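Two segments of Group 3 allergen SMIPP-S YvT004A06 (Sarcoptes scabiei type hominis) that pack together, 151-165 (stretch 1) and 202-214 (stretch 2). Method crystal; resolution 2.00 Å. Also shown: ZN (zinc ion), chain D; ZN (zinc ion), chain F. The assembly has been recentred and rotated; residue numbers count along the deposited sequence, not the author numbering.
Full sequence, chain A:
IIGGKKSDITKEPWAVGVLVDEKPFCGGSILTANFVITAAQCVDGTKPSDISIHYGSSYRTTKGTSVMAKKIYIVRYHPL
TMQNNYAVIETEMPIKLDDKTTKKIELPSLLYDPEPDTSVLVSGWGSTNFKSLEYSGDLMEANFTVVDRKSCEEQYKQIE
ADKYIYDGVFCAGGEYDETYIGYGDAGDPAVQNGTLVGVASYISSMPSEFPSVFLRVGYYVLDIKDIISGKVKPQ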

# COMPACT_ATOMS: atom_id res chain seq x y z
N SER A 151 -8.40 -18.74 7.85
CA SER A 151 -8.00 -18.58 9.24
C SER A 151 -8.07 -17.12 9.69
O SER A 151 -8.54 -16.82 10.80
CB SER A 151 -6.61 -19.18 9.47
OG SER A 151 -5.92 -18.50 10.50
N CYS A 152 -7.65 -16.21 8.82
CA CYS A 152 -7.74 -14.77 9.09
C CYS A 152 -9.19 -14.31 9.19
O CYS A 152 -9.54 -13.57 10.11
CB CYS A 152 -7.00 -13.98 8.00
SG CYS A 152 -7.05 -12.18 8.14
N GLU A 153 -10.03 -14.76 8.26
CA GLU A 153 -11.45 -14.46 8.32
C GLU A 153 -12.11 -14.92 9.61
O GLU A 153 -12.93 -14.20 10.19
CB GLU A 153 -12.22 -15.05 7.14
CG GLU A 153 -13.70 -14.71 7.26
CD GLU A 153 -14.55 -15.22 6.13
OE1 GLU A 153 -14.39 -16.39 5.73
OE2 GLU A 153 -15.40 -14.44 5.66
N GLU A 154 -11.78 -16.14 10.04
CA GLU A 154 -12.29 -16.70 11.29
C GLU A 154 -11.92 -15.82 12.49
O GLU A 154 -12.79 -15.54 13.33
CB GLU A 154 -11.81 -18.14 11.50
CG GLU A 154 -12.42 -19.15 10.54
CD GLU A 154 -11.76 -20.51 10.59
OE1 GLU A 154 -12.10 -21.36 9.74
OE2 GLU A 154 -10.89 -20.73 11.47
N GLN A 155 -10.66 -15.37 12.54
CA GLN A 155 -10.18 -14.43 13.56
C GLN A 155 -10.95 -13.10 13.56
O GLN A 155 -11.34 -12.60 14.62
CB GLN A 155 -8.69 -14.11 13.38
CG GLN A 155 -7.71 -15.27 13.49
CD GLN A 155 -6.28 -14.79 13.34
OE1 GLN A 155 -5.86 -13.83 13.99
NE2 GLN A 155 -5.52 -15.44 12.46
N TYR A 156 -11.11 -12.51 12.38
CA TYR A 156 -11.87 -11.26 12.22
C TYR A 156 -13.34 -11.44 12.59
O TYR A 156 -13.98 -10.53 13.13
CB TYR A 156 -11.73 -10.72 10.80
CG TYR A 156 -10.53 -9.81 10.58
CD1 TYR A 156 -9.22 -10.30 10.67
CD2 TYR A 156 -10.71 -8.46 10.28
CE1 TYR A 156 -8.12 -9.46 10.48
CE2 TYR A 156 -9.61 -7.61 10.08
CZ TYR A 156 -8.32 -8.12 10.19
OH TYR A 156 -7.24 -7.28 9.99
N LYS A 157 -13.88 -12.63 12.29
CA LYS A 157 -15.27 -12.96 12.60
C LYS A 157 -15.56 -12.89 14.11
O LYS A 157 -16.70 -12.60 14.50
CB LYS A 157 -15.64 -14.34 12.06
CG LYS A 157 -17.14 -14.63 12.04
CD LYS A 157 -17.42 -16.04 11.50
N GLN A 158 -14.54 -13.15 14.93
CA GLN A 158 -14.64 -13.09 16.40
C GLN A 158 -15.15 -11.74 16.91
O GLN A 158 -15.84 -11.68 17.93
CB GLN A 158 -13.28 -13.36 17.05
CG GLN A 158 -12.84 -14.81 17.10
CD GLN A 158 -11.43 -14.97 17.66
OE1 GLN A 158 -10.57 -15.58 17.03
NE2 GLN A 158 -11.19 -14.41 18.84
N ILE A 159 -14.79 -10.67 16.21
CA ILE A 159 -15.25 -9.33 16.57
C ILE A 159 -16.16 -8.77 15.48
O ILE A 159 -16.28 -7.56 15.31
CB ILE A 159 -14.07 -8.37 16.90
CG1 ILE A 159 -13.14 -8.18 15.69
CG2 ILE A 159 -13.28 -8.88 18.11
CD1 ILE A 159 -12.30 -6.93 15.76
N GLU A 160 -16.83 -9.69 14.77
CA GLU A 160 -17.74 -9.37 13.66
C GLU A 160 -17.11 -8.44 12.61
O GLU A 160 -17.75 -7.50 12.14
CB GLU A 160 -19.07 -8.77 14.18
CG GLU A 160 -19.57 -9.36 15.50
CD GLU A 160 -20.52 -10.53 15.33
OE1 GLU A 160 -21.53 -10.57 16.07
OE2 GLU A 160 -20.27 -11.41 14.47
N ALA A 161 -15.86 -8.70 12.24
CA ALA A 161 -15.17 -7.86 11.27
C ALA A 161 -14.84 -8.62 9.99
O ALA A 161 -14.08 -8.15 9.14
CB ALA A 161 -13.90 -7.24 11.88
N ASP A 162 -15.43 -9.81 9.86
CA ASP A 162 -15.15 -10.69 8.73
C ASP A 162 -15.48 -10.09 7.36
O ASP A 162 -15.01 -10.59 6.34
CB ASP A 162 -15.84 -12.05 8.92
CG ASP A 162 -17.31 -11.92 9.27
OD1 ASP A 162 -18.13 -12.44 8.48
OD2 ASP A 162 -17.66 -11.31 10.31
N LYS A 163 -16.26 -9.01 7.34
CA LYS A 163 -16.62 -8.30 6.10
C LYS A 163 -15.41 -7.70 5.37
O LYS A 163 -15.47 -7.46 4.16
CB LYS A 163 -17.63 -7.18 6.39
CG LYS A 163 -17.02 -5.96 7.12
CD LYS A 163 -17.92 -4.74 7.10
CE LYS A 163 -18.76 -4.65 8.35
NZ LYS A 163 -19.49 -3.36 8.39
N TYR A 164 -14.32 -7.43 6.10
CA TYR A 164 -13.10 -6.87 5.50
C TYR A 164 -12.25 -7.91 4.78
O TYR A 164 -11.36 -7.54 4.01
CB TYR A 164 -12.25 -6.16 6.56
CG TYR A 164 -12.95 -4.99 7.23
CD1 TYR A 164 -13.48 -3.94 6.48
CD2 TYR A 164 -13.09 -4.94 8.61
CE1 TYR A 164 -14.13 -2.87 7.09
CE2 TYR A 164 -13.73 -3.87 9.24
CZ TYR A 164 -14.25 -2.84 8.47
OH TYR A 164 -14.89 -1.79 9.08
N ILE A 165 -12.52 -9.19 5.02
CA ILE A 165 -11.71 -10.29 4.46
C ILE A 165 -12.46 -10.98 3.31
O ILE A 165 -13.54 -11.56 3.50
CB ILE A 165 -11.30 -11.33 5.54
CG1 ILE A 165 -10.84 -10.64 6.85
CG2 ILE A 165 -10.26 -12.33 4.99
CD1 ILE A 165 -9.56 -9.82 6.73
N TYR A 202 -5.41 0.00 5.78
CA TYR A 202 -5.46 0.33 7.19
C TYR A 202 -6.91 0.40 7.65
O TYR A 202 -7.67 1.23 7.18
CB TYR A 202 -4.75 1.66 7.47
CG TYR A 202 -4.78 2.03 8.93
CD1 TYR A 202 -3.88 1.45 9.83
CD2 TYR A 202 -5.70 2.95 9.41
CE1 TYR A 202 -3.91 1.78 11.19
CE2 TYR A 202 -5.73 3.30 10.76
CZ TYR A 202 -4.84 2.71 11.64
OH TYR A 202 -4.88 3.06 12.97
N ILE A 203 -7.29 -0.48 8.56
CA ILE A 203 -8.66 -0.51 9.06
C ILE A 203 -8.69 0.17 10.43
O ILE A 203 -8.31 -0.42 11.44
CB ILE A 203 -9.23 -1.94 9.13
CG1 ILE A 203 -9.01 -2.66 7.78
CG2 ILE A 203 -10.71 -1.91 9.51
CD1 ILE A 203 -9.31 -4.17 7.81
N SER A 204 -9.15 1.41 10.46
CA SER A 204 -9.09 2.23 11.67
C SER A 204 -9.78 1.57 12.87
O SER A 204 -9.36 1.77 14.00
CB SER A 204 -9.63 3.64 11.41
OG SER A 204 -10.96 3.59 10.92
N SER A 205 -10.82 0.77 12.63
CA SER A 205 -11.54 0.13 13.74
C SER A 205 -10.82 -1.08 14.35
O SER A 205 -11.20 -1.54 15.42
CB SER A 205 -12.98 -0.21 13.36
OG SER A 205 -13.05 -1.27 12.41
N MET A 206 -9.79 -1.58 13.68
CA MET A 206 -9.12 -2.80 14.12
C MET A 206 -8.04 -2.55 15.18
O MET A 206 -7.17 -1.69 14.99
CB MET A 206 -8.55 -3.58 12.93
CG MET A 206 -9.62 -4.21 12.02
SD MET A 206 -10.75 -5.37 12.82
CE MET A 206 -9.58 -6.61 13.38
N PRO A 207 -8.10 -3.29 16.30
CA PRO A 207 -7.00 -3.27 17.26
C PRO A 207 -5.88 -4.19 16.78
O PRO A 207 -6.04 -4.89 15.78
CB PRO A 207 -7.65 -3.85 18.52
CG PRO A 207 -8.64 -4.83 17.98
CD PRO A 207 -9.18 -4.20 16.72
N SER A 208 -4.76 -4.19 17.49
CA SER A 208 -3.70 -5.15 17.21
C SER A 208 -4.10 -6.57 17.61
O SER A 208 -5.20 -6.80 18.14
CB SER A 208 -2.37 -4.73 17.85
OG SER A 208 -2.47 -4.66 19.26
N GLU A 209 -3.20 -7.52 17.35
CA GLU A 209 -3.39 -8.97 17.55
C GLU A 209 -4.09 -9.65 16.39
O GLU A 209 -4.16 -10.88 16.34
CB GLU A 209 -4.06 -9.31 18.89
CG GLU A 209 -3.35 -8.78 20.13
CD GLU A 209 -1.96 -9.35 20.35
OE1 GLU A 209 -1.81 -10.59 20.35
OE2 GLU A 209 -1.02 -8.56 20.54
N PHE A 210 -4.62 -8.87 15.45
CA PHE A 210 -5.19 -9.42 14.23
C PHE A 210 -4.18 -9.19 13.11
O PHE A 210 -3.44 -8.20 13.14
CB PHE A 210 -6.53 -8.75 13.88
CG PHE A 210 -7.60 -8.94 14.94
CD1 PHE A 210 -8.61 -9.87 14.76
CD2 PHE A 210 -7.60 -8.18 16.11
CE1 PHE A 210 -9.62 -10.04 15.71
CE2 PHE A 210 -8.60 -8.35 17.07
CZ PHE A 210 -9.60 -9.29 16.87
N PRO A 211 -4.13 -10.11 12.12
CA PRO A 211 -3.26 -9.88 10.97
C PRO A 211 -3.65 -8.61 10.23
O PRO A 211 -4.83 -8.24 10.21
CB PRO A 211 -3.53 -11.09 10.07
CG PRO A 211 -4.01 -12.14 10.98
CD PRO A 211 -4.79 -11.43 12.06
N SER A 212 -2.68 -7.95 9.61
CA SER A 212 -2.97 -6.79 8.78
C SER A 212 -3.53 -7.21 7.41
O SER A 212 -3.34 -8.34 6.97
CB SER A 212 -1.71 -5.93 8.61
OG SER A 212 -1.29 -5.43 9.86
N VAL A 213 -4.19 -6.28 6.73
CA VAL A 213 -4.88 -6.58 5.48
C VAL A 213 -4.24 -5.87 4.29
O VAL A 213 -3.92 -4.67 4.35
CB VAL A 213 -6.40 -6.24 5.61
CG1 VAL A 213 -7.14 -6.37 4.27
CG2 VAL A 213 -7.03 -7.15 6.67
N PHE A 214 -4.06 -6.62 3.20
CA PHE A 214 -3.37 -6.15 2.03
C PHE A 214 -4.21 -6.46 0.80
O PHE A 214 -4.63 -7.60 0.61
CB PHE A 214 -2.03 -6.89 1.87
CG PHE A 214 -1.02 -6.57 2.95
CD1 PHE A 214 -0.04 -5.61 2.73
CD2 PHE A 214 -1.04 -7.26 4.17
CE1 PHE A 214 0.90 -5.31 3.72
CE2 PHE A 214 -0.10 -6.96 5.16
CZ PHE A 214 0.87 -5.98 4.93
ZN ZN D . -15.75 -15.60 3.53
ZN ZN F . 0.80 -9.61 21.17
O HOH W 1 -15.36 -17.85 4.03
O HOH W 2 -2.95 -12.44 14.79
O HOH W 3 0.16 -11.34 21.86

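A single tyrosine, Tyr 156, organises most of this contact: its ring meets five residues of the second stretch, and its hydroxyl makes the one direct hydrogen bond that joins the two segments. Tyr 156 OH donates to Pro 211 O at 2.6 Å, a short bond whose acceptor lies near the plane of the ring, at its edge. Proline has no amide hydrogen to give, but its carbonyl is free to accept, and the phenol reaches it from the helix. The CA-to-CB bond of Tyr 156 points sideways to the second stretch; with chi1 at -88° (m), the long side chain nevertheless carries its hydroxyl into the partner, where the residue loses 90 Å² of surface.

The ring is enclosed by apolar groups. Met 206 and Phe 210 both lie over one face. The methionine, with all three chi angles in m, places its CE 3.8 Å from the centroid of the Tyr 156 ring, a CH-pi contact 26° off the ring normal, while its sulfur stands obliquely to the same ring. Phe 210 directs its edge toward the tyrosine face, the centroids 5.6 Å apart and the planes inclined at 73°. Farther along the ring, Val 213 CG2 lies 3.9 Å from Tyr 156 CZ, and Ile 203 CD1 comes within 4.1 Å of Tyr 156 CE2. The unbranched, flexible methionine suits a position against a flat ring, and the beta-branched valine offers a compact methyl beside the phenol carbon.

Midway through stretch 1 the chain makes a type I turn from Lys 157 to Glu 160. Ile 159, though exposed, points toward the partner, and its CD1 touches both Met 206 CE at 3.6 Å and Phe 210 CZ at 3.8 Å. Ala 161 is buried; its small side chain sets CB 3.8 Å from Met 206 SD. The backbone here is tied back to the helix, since Ile 159 N and Ala 161 N both donate to Tyr 156 O.

A second tyrosine extends the apolar surface. Ile 203 CG2 lies over one face of Tyr 164, 3.9 Å from the ring centroid and 22° off the normal, so Ile 203 packs against both tyrosines. Its own turn, from Ile 203 to Met 206, is closed by the 2.9 Å bond from Met 206 N to Ile 203 O. Ile 165 CD1 meets Val 213 CG2 at 3.7 Å, where the second stretch has become a strand.

On the helix, Gln 155 adds a polar side chain to the contact. Gln 155 points toward the partner, and its OE1 lies 3.3 Å from Pro 211 CD. Water 2 bridges the segments, donating to Glu 209 O at 2.5 Å and, through a weak bond, to Gln 155 OE1 at 3.3 Å. In all, 635 Å² is buried, largely by aromatic and aliphatic residues.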